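Local coordinates for protein hypothetical aldose 1-epimerase (Klebsiella pneumoniae subsp. pneumoniae MGH 78578, PDB 3TY1) that is of unproven function but probably binds carbohydrate, as a putative aldose 1-epimerase of the galactose mutarotase-like superfamily, at residues Pro65-Gly68 and Met69-Leu72; Thr248-Gly251 and Pro252-Asp255; Phe95-Leu98 and Glu99-Asn102; Phe235-Tyr238 and Ala239-Gly242. All blocks are in the same frame, centred on the assembly; numbering follows the deposited sequence. Where two conformers were deposited one is given.

In the fold
The four contacts are all local, between neighbours in sequence, yet they illustrate how place in the fold sets the chemistry of a turn. Interaction 1 is the core example, a wholly buried turn in the loop between strands 60-64 and 70-76 with a carboxamide and a guanidinium. Interactions 2 and 4 belong to the same long loop between strands 231-234 and 259-265; their centres lie about 15 Å apart, one an extended surface segment with a single hydroxyl bond, the other a partly buried helix-like turn with a salt bridge. Interaction 3 lies at the surface beside both other subunits. It touches interaction 1, where Ile96 packs on Arg67; its Asn-initiated turn is bridged by water.

Interaction 1 (Pro65-Gly68 and Met69-Leu72); sequences PTRG and MNLL
The carboxamide of Asn70 and the guanidinium of Arg67 are the flat groups here, and they meet obliquely, without stacking. One face of the carboxamide is occupied by the Arg67 carbonyl oxygen: Arg67 O stands almost straight over Asn70 CG at 3.0 Å, a dipolar approach and not a hydrogen bond. Both polar atoms of the amide are hydrogen-bonded. Asn70 OD1 receives a bond from a water (2.6 Å) that also donates to Gly68 O, while Asn70 ND2 donates to Glu112, whose OE2 is also salt-bridged by Arg67 NH2. Arg67 reaches that carboxylate with a chain bent at chi3 (57°), and NH1 is held by Asn141 and the backbone of Val91.

The backbone between them forms a type I' turn from Arg67 to Asn70, the last part of the five-residue loop 65-69 that joins the antiparallel strands 60-64 and 70-76. It closes with the bond from Asn70 N to Arg67 O, 2.9 Å and fairly straight at 163°. Both central residues, Gly68 and Met69, have positive phi; the latter, present as selenomethionine, carries a side chain there nonetheless. That chain folds at both outer torsions, which brings SE back to Pro65 CA at 3.6 Å and over the proline ring near CB.

The chemistry implies a buried turn in which both ends of the Asn70 amide are satisfied: OD1 has the water and, weakly, Arg116 N, and ND2 has the Glu112 carboxylate, which couples that amide to the guanidinium three residues earlier.

Interaction 2 (Thr248-Gly251 and Pro252-Asp255); sequences TYQG and PTKD
Gln250 brings its side chain up to that of Thr253. Its CG lies beside the backbone N and the chain is extended beyond, an arrangement that carries OE1 to 3.2 Å from Thr253 OG1 and 3.8 Å from Thr253 CG2. The carboxamide oxygen therefore touches both branches of the threonine, though the two side chains run at a slant to one another. The backbone carbonyl of Gln250 is taken by the hydroxyl of Tyr311.

Gly251 follows, and its carbonyl is the main polar feature of the contact. Thr253 OG1 donates to Gly251 O over a short 2.6 Å, reaching it from above the carbonyl plane, 39° out of it. With chi1 at -50°, OG1 sits next to its own backbone N and is turned back to the glycine, with CG2 anti to that N. Thr253 N is also near Gly251 O, but the angle is too poor for a bond; the backbone of Thr253 pairs with that of Thr304.

Pro252 links the two bonding partners in an extended conformation, its ring packed on Val307. The whole forms part of the surface loop between strands 231-234 and 259-265, and a little further on Asp255 N bonds to Tyr202 of the second subunit.

The threonine hydroxyl thus donates to the carbonyl two residues back, where its own N-H is poorly angled: a side chain makes the bond that the backbone does not.

Interaction 3 (Phe95-Leu98 and Glu99-Asn102); sequences FINL and ESRN
A type I beta turn runs from Asn97 to Ser100 and leads into the short, weakly bonded helix that begins about Ser100, closed by Ser100 N donating to Asn97 O at 3.0 Å. Within it lies an Asx turn, from Asn97 OD1 to Glu99 N, a capping bond ahead of the helix. The Asn97 side chain, with CG anti to the backbone N, swings its carboxamide toward the turn, and OD1 accepts from Glu99 N; at 135° the bond is weak.

Two donors from one residue share Asn97 O. The backbone N-H of Ser100 arrives from above the carbonyl plane, whereas its hydroxyl, at 2.7 Å from Ser100 OG to Asn97 O, lies in that plane. The hydroxyl reaches the same oxygen because OG is placed between its own N and carbonyl carbon (chi1 71°), folding back over the turn. In the conformer of Glu99 described here, one of two, the side chains of Glu99 and Asn97 cross at about a right angle, their flat groups 54° apart; the nearness of their oxygens is doubtful.

The turn lies where the three subunits come together: Asn97 packs on Asn97 of the second subunit, and Glu99 on Ser100 of the third. Beyond it, Arg101 makes salt bridges to Glu108 of its own chain and to Glu120 of the second subunit. A water bridges the turn, accepting from Asn97 N at 2.9 Å and donating weakly to Ser100 OG at 3.3 Å.

Interaction 4 (Phe235-Tyr238 and Ala239-Gly242); sequences FNDY and AKSG
Asn236 OD1 takes the backbone N-H of Ala239 at 3.1 Å, the donor only 21° off the plane of the amide carbonyl. The group can reach three residues ahead because its CG lies between the backbone N and the carbonyl carbon (chi1 58°), tucked over the start of the turn. Asn236 O is a second, weak acceptor for the same N-H, and the methyl of Ala239 rests 3.7 Å from Asn236 OD1. One residue along, Lys240 N donates to Asp237 O (3.1 Å) from well above the carbonyl plane.

The acidic and basic ends of these residues also meet. Asp237 and Lys240 lie side by side and point the same way, the lysine extended beyond CG, and Asp237 OD1 forms a long salt bridge with Lys240 NZ at 3.5 Å. Because this pair is exposed, solvent probably weakens its attraction.

Bonds from residue i+3 to i, continued by Gly242 N to Ala239 O, and helical phi/psi at 239-241 give a helix-like turn without a regular helix's bonding, within the loop between strands 231-234 and 259-265, at the periphery of the supersandwich fold. Two waters bridge its carbonyls to Ser241: one donates to Asp237 O (2.6 Å) and weakly accepts from Ser241 N, and another donates to Tyr238 O while lying 3.1 Å from Ser241 OG.

Outward again, the side chains of Ala239 and Lys240 pack on Pro234. Tyr238 OH bonds to the carbonyl of Phe256, and Phe235, buried at the entrance to the turn, stacks on Tyr323, whose hydroxyl bonds to Phe235 O.

Interaction 1 (Pro65-Gly68 and Met69-Leu72)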
ATOM      1  N   PRO A  65      17.521   3.574   2.987  1.00 24.45           N
ATOM      2  CA  PRO A  65      16.712   4.689   3.457  1.00 23.70           C
ATOM      3  C   PRO A  65      15.208   4.495   3.290  1.00 26.16           C
ATOM      4  O   PRO A  65      14.418   5.085   4.021  1.00 28.12           O
ATOM      5  CB  PRO A  65      17.191   5.837   2.579  1.00 24.35           C
ATOM      6  CG  PRO A  65      18.628   5.451   2.267  1.00 25.64           C
ATOM      7  CD  PRO A  65      18.539   4.034   2.017  1.00 25.92           C
ATOM      8  N   THR A  66      14.798   3.710   2.303  1.00 26.15           N
ATOM      9  CA  THR A  66      13.398   3.399   2.101  1.00 24.39           C
ATOM     10  C   THR A  66      12.845   2.547   3.239  1.00 26.13           C
ATOM     11  O   THR A  66      11.656   2.641   3.562  1.00 26.97           O
ATOM     12  CB  THR A  66      13.255   2.657   0.771  1.00 25.98           C
ATOM     13  OG1 THR A  66      13.818   3.489  -0.238  1.00 30.20           O
ATOM     14  CG2 THR A  66      11.784   2.361   0.423  1.00 27.35           C
ATOM     15  N   ARG A  67      13.705   1.673   3.796  1.00 25.90           N
ATOM     16  CA  ARG A  67      13.333   0.740   4.862  1.00 25.95           C
ATOM     17  C   ARG A  67      13.951   1.161   6.205  1.00 25.78           C
ATOM     18  O   ARG A  67      14.779   0.452   6.771  1.00 26.86           O
ATOM     19  CB  ARG A  67      13.747  -0.682   4.446  1.00 25.20           C
ATOM     20  CG  ARG A  67      13.023  -1.176   3.139  1.00 23.96           C
ATOM     21  CD  ARG A  67      13.347  -2.612   2.780  1.00 24.89           C
ATOM     22  NE  ARG A  67      13.002  -3.488   3.894  1.00 22.91           N
ATOM     23  CZ  ARG A  67      11.780  -3.815   4.298  1.00 24.67           C
ATOM     24  NH1 ARG A  67      10.682  -3.411   3.624  1.00 26.98           N
ATOM     25  NH2 ARG A  67      11.660  -4.553   5.412  1.00 26.85           N
ATOM     26  N   GLY A  68      13.630   2.395   6.619  1.00 25.07           N
ATOM     27  CA  GLY A  68      13.940   2.945   7.961  1.00 27.27           C
ATOM     28  C   GLY A  68      15.405   3.033   8.335  1.00 28.60           C
ATOM     29  O   GLY A  68      15.733   3.078   9.500  1.00 28.85           O
HETATM   30  N   MSE A  69      16.272   3.062   7.327  1.00 26.91           N
HETATM   31  CA  MSE A  69      17.726   3.012   7.526  1.00 26.72           C
HETATM   32  C   MSE A  69      18.210   1.685   8.122  1.00 24.93           C
HETATM   33  O   MSE A  69      19.317   1.607   8.695  1.00 26.17           O
HETATM   34  CB  MSE A  69      18.234   4.209   8.333  1.00 29.50           C
HETATM   35  CG  MSE A  69      17.724   5.553   7.924  1.00 24.64           C
HETATM   36 SE   MSE A  69      18.348   6.238   6.278  0.75 23.47          SE
HETATM   37  CE  MSE A  69      20.262   6.565   6.664  1.00 25.73           C
ATOM     38  N   ASN A  70      17.431   0.627   7.930  1.00 27.85           N
ATOM     39  CA  ASN A  70      17.866  -0.727   8.295  1.00 26.80           C
ATOM     40  C   ASN A  70      19.191  -1.013   7.596  1.00 26.65           C
ATOM     41  O   ASN A  70      19.424  -0.575   6.442  1.00 26.28           O
ATOM     42  CB  ASN A  70      16.877  -1.783   7.750  1.00 27.25           C
ATOM     43  CG  ASN A  70      15.561  -1.882   8.509  1.00 31.98           C
ATOM     44  OD1 ASN A  70      15.380  -1.307   9.599  1.00 28.42           O
ATOM     45  ND2 ASN A  70      14.589  -2.633   7.892  1.00 27.51           N
ATOM     46  N   LEU A  71      20.018  -1.833   8.238  1.00 26.55           N
ATOM     47  CA  LEU A  71      21.303  -2.225   7.721  1.00 24.90           C
ATOM     48  C   LEU A  71      21.058  -3.535   6.987  1.00 26.18           C
ATOM     49  O   LEU A  71      20.560  -4.510   7.547  1.00 23.64           O
ATOM     50  CB  LEU A  71      22.352  -2.393   8.823  1.00 25.61           C
ATOM     51  CG  LEU A  71      22.514  -1.225   9.836  1.00 25.74           C
ATOM     52  CD1 LEU A  71      23.640  -1.539  10.800  1.00 27.77           C
ATOM     53  CD2 LEU A  71      22.734   0.108   9.118  1.00 24.71           C
ATOM     54  N   LEU A  72      21.428  -3.564   5.717  1.00 23.79           N
ATOM     55  CA  LEU A  72      21.183  -4.763   4.910  1.00 25.31           C
ATOM     56  C   LEU A  72      22.306  -5.795   5.015  1.00 26.45           C
ATOM     57  O   LEU A  72      22.066  -6.994   5.181  1.00 27.47           O
ATOM     58  CB  LEU A  72      21.023  -4.372   3.446  1.00 25.02           C
ATOM     59  CG  LEU A  72      19.855  -3.442   3.047  1.00 33.40           C
ATOM     60  CD1 LEU A  72      19.608  -3.482   1.527  1.00 28.52           C
ATOM     61  CD2 LEU A  72      18.592  -3.715   3.732  1.00 29.06           C
TER
HETATM   62  O   HOH W   1      16.039   0.819  10.993  1.00 33.90           O

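Interaction 2 (Thr248-Gly251 and Pro252-Asp255)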
ATOM      1  N   THR A 248      25.929 -22.780  22.355  1.00 39.79           N
ATOM      2  CA  THR A 248      26.466 -23.484  21.190  1.00 39.90           C
ATOM      3  C   THR A 248      25.392 -23.625  20.131  1.00 38.52           C
ATOM      4  O   THR A 248      24.235 -23.894  20.438  1.00 41.18           O
ATOM      5  CB  THR A 248      27.036 -24.862  21.603  1.00 43.38           C
ATOM      6  OG1 THR A 248      28.051 -24.655  22.607  1.00 44.93           O
ATOM      7  CG2 THR A 248      27.661 -25.592  20.425  1.00 45.05           C
ATOM      8  N   TYR A 249      25.780 -23.419  18.875  1.00 36.30           N
ATOM      9  CA  TYR A 249      24.856 -23.532  17.744  1.00 35.71           C
ATOM     10  C   TYR A 249      25.001 -24.874  17.028  1.00 36.74           C
ATOM     11  O   TYR A 249      26.110 -25.409  16.885  1.00 39.44           O
ATOM     12  CB  TYR A 249      25.090 -22.389  16.728  1.00 33.50           C
ATOM     13  CG  TYR A 249      24.765 -21.000  17.221  1.00 33.99           C
ATOM     14  CD1 TYR A 249      23.470 -20.481  17.129  1.00 30.20           C
ATOM     15  CD2 TYR A 249      25.752 -20.180  17.745  1.00 34.00           C
ATOM     16  CE1 TYR A 249      23.167 -19.219  17.585  1.00 32.21           C
ATOM     17  CE2 TYR A 249      25.463 -18.866  18.158  1.00 35.34           C
ATOM     18  CZ  TYR A 249      24.169 -18.396  18.082  1.00 33.26           C
ATOM     19  OH  TYR A 249      23.880 -17.121  18.496  1.00 32.94           O
ATOM     20  N   GLN A 250      23.866 -25.397  16.566  1.00 41.42           N
ATOM     21  CA  GLN A 250      23.812 -26.549  15.674  1.00 40.00           C
ATOM     22  C   GLN A 250      24.081 -26.088  14.228  1.00 36.66           C
ATOM     23  O   GLN A 250      24.025 -24.901  13.914  1.00 36.21           O
ATOM     24  CB  GLN A 250      22.418 -27.193  15.714  1.00 43.20           C
ATOM     25  CG  GLN A 250      22.012 -27.772  17.078  1.00 50.32           C
ATOM     26  CD  GLN A 250      20.594 -28.367  17.092  1.00 53.31           C
ATOM     27  OE1 GLN A 250      20.029 -28.725  16.058  1.00 65.13           O
ATOM     28  NE2 GLN A 250      20.026 -28.470  18.271  1.00 62.23           N
ATOM     29  N   GLY A 251      24.359 -27.064  13.362  1.00 38.88           N
ATOM     30  CA  GLY A 251      24.461 -26.848  11.926  1.00 39.68           C
ATOM     31  C   GLY A 251      23.028 -26.658  11.405  1.00 38.55           C
ATOM     32  O   GLY A 251      22.063 -26.761  12.186  1.00 37.61           O
ATOM     33  N   PRO A 252      22.877 -26.398  10.088  1.00 37.62           N
ATOM     34  CA  PRO A 252      21.535 -26.234   9.497  1.00 37.17           C
ATOM     35  C   PRO A 252      20.689 -27.483   9.700  1.00 40.44           C
ATOM     36  O   PRO A 252      21.103 -28.559   9.299  1.00 42.37           O
ATOM     37  CB  PRO A 252      21.831 -25.996   8.018  1.00 37.37           C
ATOM     38  CG  PRO A 252      23.242 -25.448   7.997  1.00 37.70           C
ATOM     39  CD  PRO A 252      23.952 -26.127   9.109  1.00 34.71           C
ATOM     40  N   THR A 253      19.567 -27.348  10.402  1.00 40.57           N
ATOM     41  CA  THR A 253      18.787 -28.494  10.849  1.00 41.67           C
ATOM     42  C   THR A 253      17.348 -28.444  10.349  1.00 39.67           C
ATOM     43  O   THR A 253      16.610 -27.531  10.658  1.00 37.43           O
ATOM     44  CB  THR A 253      18.811 -28.572  12.386  1.00 41.34           C
ATOM     45  OG1 THR A 253      20.165 -28.480  12.837  1.00 44.96           O
ATOM     46  CG2 THR A 253      18.170 -29.862  12.898  1.00 37.76           C
ATOM     47  N   LYS A 254      16.952 -29.439   9.564  1.00 41.88           N
ATOM     48  CA  LYS A 254      15.581 -29.489   9.035  1.00 41.11           C
ATOM     49  C   LYS A 254      14.608 -29.629  10.217  1.00 39.07           C
ATOM     50  O   LYS A 254      14.914 -30.334  11.165  1.00 40.66           O
ATOM     51  CB  LYS A 254      15.454 -30.692   8.084  1.00 46.33           C
ATOM     52  CG  LYS A 254      14.082 -30.910   7.456  1.00 56.31           C
ATOM     53  CD  LYS A 254      14.150 -32.042   6.410  1.00 70.90           C
ATOM     54  CE  LYS A 254      12.794 -32.291   5.752  1.00 76.54           C
ATOM     55  NZ  LYS A 254      12.369 -31.126   4.905  1.00 80.49           N
ATOM     56  N   ASP A 255      13.460 -28.962  10.153  1.00 37.74           N
ATOM     57  CA  ASP A 255      12.396 -29.023  11.176  1.00 41.60           C
ATOM     58  C   ASP A 255      12.721 -28.386  12.512  1.00 43.48           C
ATOM     59  O   ASP A 255      12.002 -28.601  13.499  1.00 44.78           O
ATOM     60  CB  ASP A 255      11.907 -30.473  11.418  1.00 43.45           C
ATOM     61  CG  ASP A 255      11.365 -31.120  10.147  1.00 46.52           C
ATOM     62  OD1 ASP A 255      10.630 -30.443   9.394  1.00 45.26           O
ATOM     63  OD2 ASP A 255      11.675 -32.300   9.918  1.00 56.74           O
TER

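Interaction 3 (Phe95-Leu98 and Glu99-Asn102)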
ATOM      1  N   PHE A  95       4.477  -1.878  -1.079  1.00 26.43           N
ATOM      2  CA  PHE A  95       4.030  -3.208  -1.462  1.00 29.06           C
ATOM      3  C   PHE A  95       3.907  -4.178  -0.288  1.00 33.19           C
ATOM      4  O   PHE A  95       3.775  -5.385  -0.509  1.00 34.93           O
ATOM      5  CB  PHE A  95       5.006  -3.818  -2.487  1.00 27.18           C
ATOM      6  CG  PHE A  95       5.044  -3.071  -3.773  1.00 26.31           C
ATOM      7  CD1 PHE A  95       3.908  -3.010  -4.594  1.00 30.76           C
ATOM      8  CD2 PHE A  95       6.181  -2.424  -4.174  1.00 32.87           C
ATOM      9  CE1 PHE A  95       3.940  -2.324  -5.814  1.00 33.79           C
ATOM     10  CE2 PHE A  95       6.198  -1.698  -5.368  1.00 32.26           C
ATOM     11  CZ  PHE A  95       5.082  -1.665  -6.182  1.00 32.87           C
ATOM     12  N   ILE A  96       3.981  -3.687   0.948  1.00 31.14           N
ATOM     13  CA  ILE A  96       3.815  -4.581   2.110  1.00 31.19           C
ATOM     14  C   ILE A  96       2.590  -4.120   2.839  1.00 31.33           C
ATOM     15  O   ILE A  96       2.451  -2.915   3.055  1.00 28.17           O
ATOM     16  CB  ILE A  96       5.023  -4.500   3.083  1.00 33.34           C
ATOM     17  CG1 ILE A  96       6.277  -5.067   2.405  1.00 39.32           C
ATOM     18  CG2 ILE A  96       4.709  -5.241   4.437  1.00 37.89           C
ATOM     19  CD1 ILE A  96       7.362  -5.427   3.333  1.00 38.87           C
ATOM     20  N   ASN A  97       1.715  -5.058   3.220  1.00 29.54           N
ATOM     21  CA  ASN A  97       0.592  -4.773   4.116  1.00 30.74           C
ATOM     22  C   ASN A  97       0.956  -5.446   5.443  1.00 29.02           C
ATOM     23  O   ASN A  97       0.871  -6.667   5.558  1.00 28.53           O
ATOM     24  CB  ASN A  97      -0.740  -5.321   3.566  1.00 33.01           C
ATOM     25  CG  ASN A  97      -1.898  -5.034   4.487  1.00 33.67           C
ATOM     26  OD1 ASN A  97      -1.708  -4.645   5.644  1.00 36.51           O
ATOM     27  ND2 ASN A  97      -3.121  -5.168   3.974  1.00 44.95           N
ATOM     28  N   LEU A  98       1.399  -4.656   6.410  1.00 25.99           N
ATOM     29  CA  LEU A  98       1.861  -5.173   7.715  1.00 29.38           C
ATOM     30  C   LEU A  98       0.777  -5.927   8.495  1.00 30.05           C
ATOM     31  O   LEU A  98       1.095  -6.864   9.267  1.00 31.32           O
ATOM     32  CB  LEU A  98       2.493  -4.040   8.573  1.00 27.53           C
ATOM     33  CG  LEU A  98       3.770  -3.368   8.047  1.00 29.34           C
ATOM     34  CD1 LEU A  98       4.086  -2.062   8.887  1.00 28.17           C
ATOM     35  CD2 LEU A  98       4.980  -4.325   8.037  1.00 29.67           C
ATOM     36  N   GLU A  99      -0.486  -5.566   8.246  1.00 30.22           N
ATOM     37  CA  GLU A  99      -1.622  -6.224   8.890  0.50 32.06           C
ATOM     38  C   GLU A  99      -1.944  -7.591   8.273  1.00 33.18           C
ATOM     39  O   GLU A  99      -2.622  -8.408   8.908  1.00 32.44           O
ATOM     40  CB  GLU A  99      -2.872  -5.319   8.860  0.50 34.60           C
ATOM     41  CG  GLU A  99      -2.864  -4.164   9.889  0.50 37.46           C
ATOM     42  CD  GLU A  99      -1.958  -3.010   9.527  0.50 42.55           C
ATOM     43  OE1 GLU A  99      -1.563  -2.873   8.333  0.50 33.39           O
ATOM     44  OE2 GLU A  99      -1.655  -2.227  10.453  0.50 36.47           O
ATOM     45  N   SER A 100      -1.467  -7.845   7.060  1.00 29.02           N
ATOM     46  CA  SER A 100      -1.773  -9.103   6.399  1.00 33.80           C
ATOM     47  C   SER A 100      -1.122 -10.318   7.125  1.00 31.17           C
ATOM     48  O   SER A 100      -0.235 -10.182   7.986  1.00 31.89           O
ATOM     49  CB  SER A 100      -1.398  -9.042   4.899  1.00 33.18           C
ATOM     50  OG  SER A 100      -0.018  -9.047   4.757  1.00 32.44           O
ATOM     51  N   ARG A 101      -1.633 -11.505   6.813  1.00 29.79           N
ATOM     52  CA  ARG A 101      -1.235 -12.721   7.500  1.00 29.18           C
ATOM     53  C   ARG A 101      -1.371 -12.569   9.028  1.00 32.09           C
ATOM     54  O   ARG A 101      -0.502 -13.017   9.795  1.00 33.08           O
ATOM     55  CB  ARG A 101       0.190 -13.138   7.100  1.00 29.72           C
ATOM     56  CG  ARG A 101       0.414 -13.272   5.631  1.00 34.70           C
ATOM     57  CD  ARG A 101       1.844 -13.717   5.331  1.00 35.35           C
ATOM     58  NE  ARG A 101       2.096 -13.762   3.894  1.00 34.84           N
ATOM     59  CZ  ARG A 101       1.988 -14.844   3.104  1.00 34.23           C
ATOM     60  NH1 ARG A 101       1.580 -16.030   3.548  1.00 28.19           N
ATOM     61  NH2 ARG A 101       2.285 -14.736   1.832  1.00 30.01           N
ATOM     62  N   ASN A 102      -2.434 -11.896   9.454  1.00 32.51           N
ATOM     63  CA  ASN A 102      -2.719 -11.693  10.892  1.00 36.65           C
ATOM     64  C   ASN A 102      -1.560 -10.965  11.615  1.00 35.80           C
ATOM     65  O   ASN A 102      -1.082 -11.417  12.654  1.00 36.65           O
ATOM     66  CB  ASN A 102      -2.985 -13.064  11.556  1.00 36.07           C
ATOM     67  CG  ASN A 102      -3.535 -12.957  12.966  1.00 46.11           C
ATOM     68  OD1 ASN A 102      -4.151 -11.958  13.309  1.00 37.99           O
ATOM     69  ND2 ASN A 102      -3.366 -14.040  13.774  1.00 43.96           N
TER
HETATM   70  O   HOH W   2       1.367  -7.708   2.075  1.00 49.57           O
HETATM   71  O   HOH W   3       0.895  -1.803   6.302  1.00 45.72           O

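Interaction 4 (Phe235-Tyr238 and Ala239-Gly242)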
ATOM      1  N   PHE A 235      12.088 -18.828  25.720  1.00 38.55           N
ATOM      2  CA  PHE A 235      10.942 -17.986  25.334  1.00 40.67           C
ATOM      3  C   PHE A 235       9.595 -18.721  25.466  1.00 42.96           C
ATOM      4  O   PHE A 235       8.588 -18.111  25.846  1.00 45.67           O
ATOM      5  CB  PHE A 235      11.148 -17.493  23.883  1.00 38.47           C
ATOM      6  CG  PHE A 235      10.158 -16.475  23.439  1.00 40.52           C
ATOM      7  CD1 PHE A 235      10.403 -15.109  23.632  1.00 41.87           C
ATOM      8  CD2 PHE A 235       8.977 -16.866  22.791  1.00 38.87           C
ATOM      9  CE1 PHE A 235       9.486 -14.141  23.178  1.00 37.47           C
ATOM     10  CE2 PHE A 235       8.064 -15.923  22.343  1.00 35.64           C
ATOM     11  CZ  PHE A 235       8.308 -14.557  22.543  1.00 38.81           C
ATOM     12  N   ASN A 236       9.605 -20.017  25.147  1.00 41.90           N
ATOM     13  CA  ASN A 236       8.428 -20.903  25.214  1.00 42.06           C
ATOM     14  C   ASN A 236       8.871 -22.339  25.541  1.00 43.03           C
ATOM     15  O   ASN A 236      10.065 -22.602  25.741  1.00 43.68           O
ATOM     16  CB  ASN A 236       7.646 -20.824  23.890  1.00 44.41           C
ATOM     17  CG  ASN A 236       8.497 -21.201  22.648  1.00 41.96           C
ATOM     18  OD1 ASN A 236       9.585 -21.761  22.763  1.00 40.36           O
ATOM     19  ND2 ASN A 236       7.977 -20.901  21.465  1.00 40.58           N
ATOM     20  N   ASP A 237       7.914 -23.265  25.599  1.00 47.62           N
ATOM     21  CA  ASP A 237       8.189 -24.657  25.932  1.00 49.06           C
ATOM     22  C   ASP A 237       9.121 -25.345  24.946  1.00 48.49           C
ATOM     23  O   ASP A 237       9.981 -26.144  25.341  1.00 47.19           O
ATOM     24  CB  ASP A 237       6.864 -25.448  26.045  1.00 53.47           C
ATOM     25  CG  ASP A 237       6.061 -25.092  27.315  1.00 58.72           C
ATOM     26  OD1 ASP A 237       6.635 -24.605  28.323  1.00 66.12           O
ATOM     27  OD2 ASP A 237       4.832 -25.307  27.301  1.00 76.84           O
ATOM     28  N   TYR A 238       8.993 -24.982  23.677  1.00 47.45           N
ATOM     29  CA  TYR A 238       9.802 -25.576  22.645  1.00 46.76           C
ATOM     30  C   TYR A 238      11.266 -25.267  22.860  1.00 46.22           C
ATOM     31  O   TYR A 238      12.091 -26.127  22.603  1.00 48.40           O
ATOM     32  CB  TYR A 238       9.350 -25.111  21.268  1.00 45.22           C
ATOM     33  CG  TYR A 238      10.143 -25.712  20.143  1.00 45.28           C
ATOM     34  CD1 TYR A 238       9.973 -27.053  19.785  1.00 49.14           C
ATOM     35  CD2 TYR A 238      11.046 -24.939  19.400  1.00 39.70           C
ATOM     36  CE1 TYR A 238      10.707 -27.626  18.735  1.00 47.42           C
ATOM     37  CE2 TYR A 238      11.781 -25.508  18.355  1.00 39.80           C
ATOM     38  CZ  TYR A 238      11.594 -26.853  18.020  1.00 45.51           C
ATOM     39  OH  TYR A 238      12.313 -27.404  16.987  1.00 44.01           O
ATOM     40  N   ALA A 239      11.591 -24.065  23.343  1.00 45.39           N
ATOM     41  CA  ALA A 239      12.989 -23.700  23.596  1.00 45.06           C
ATOM     42  C   ALA A 239      13.596 -24.371  24.853  1.00 44.62           C
ATOM     43  O   ALA A 239      14.804 -24.311  25.047  1.00 44.12           O
ATOM     44  CB  ALA A 239      13.147 -22.196  23.668  1.00 41.10           C
ATOM     45  N   LYS A 240      12.788 -24.985  25.705  1.00 45.93           N
ATOM     46  CA  LYS A 240      13.324 -25.604  26.933  1.00 47.13           C
ATOM     47  C   LYS A 240      14.420 -26.619  26.627  1.00 47.96           C
ATOM     48  O   LYS A 240      15.390 -26.660  27.333  1.00 49.38           O
ATOM     49  CB  LYS A 240      12.227 -26.282  27.767  1.00 49.78           C
ATOM     50  CG  LYS A 240      11.377 -25.343  28.619  1.00 51.44           C
ATOM     51  CD  LYS A 240      10.153 -26.107  29.193  1.00 61.45           C
ATOM     52  CE  LYS A 240       9.445 -25.336  30.300  1.00 64.73           C
ATOM     53  NZ  LYS A 240       8.340 -26.105  30.926  1.00 71.39           N
ATOM     54  N   SER A 241      14.280 -27.411  25.560  1.00 46.97           N
ATOM     55  CA  SER A 241      15.275 -28.440  25.244  1.00 49.92           C
ATOM     56  C   SER A 241      16.671 -27.903  24.857  1.00 48.14           C
ATOM     57  O   SER A 241      17.672 -28.610  25.006  1.00 52.04           O
ATOM     58  CB  SER A 241      14.740 -29.431  24.194  1.00 50.67           C
ATOM     59  OG  SER A 241      15.030 -29.019  22.896  1.00 60.42           O
ATOM     60  N   GLY A 242      16.733 -26.655  24.402  1.00 45.41           N
ATOM     61  CA  GLY A 242      17.976 -25.988  24.040  1.00 43.13           C
ATOM     62  C   GLY A 242      18.635 -25.166  25.131  1.00 44.52           C
ATOM     63  O   GLY A 242      19.740 -24.679  24.928  1.00 41.96           O
TER
HETATM   64  O   HOH W   4      11.395 -28.296  24.853  1.00 51.50           O
HETATM   65  O   HOH W   5      11.992 -28.772  22.352  1.00 56.17           O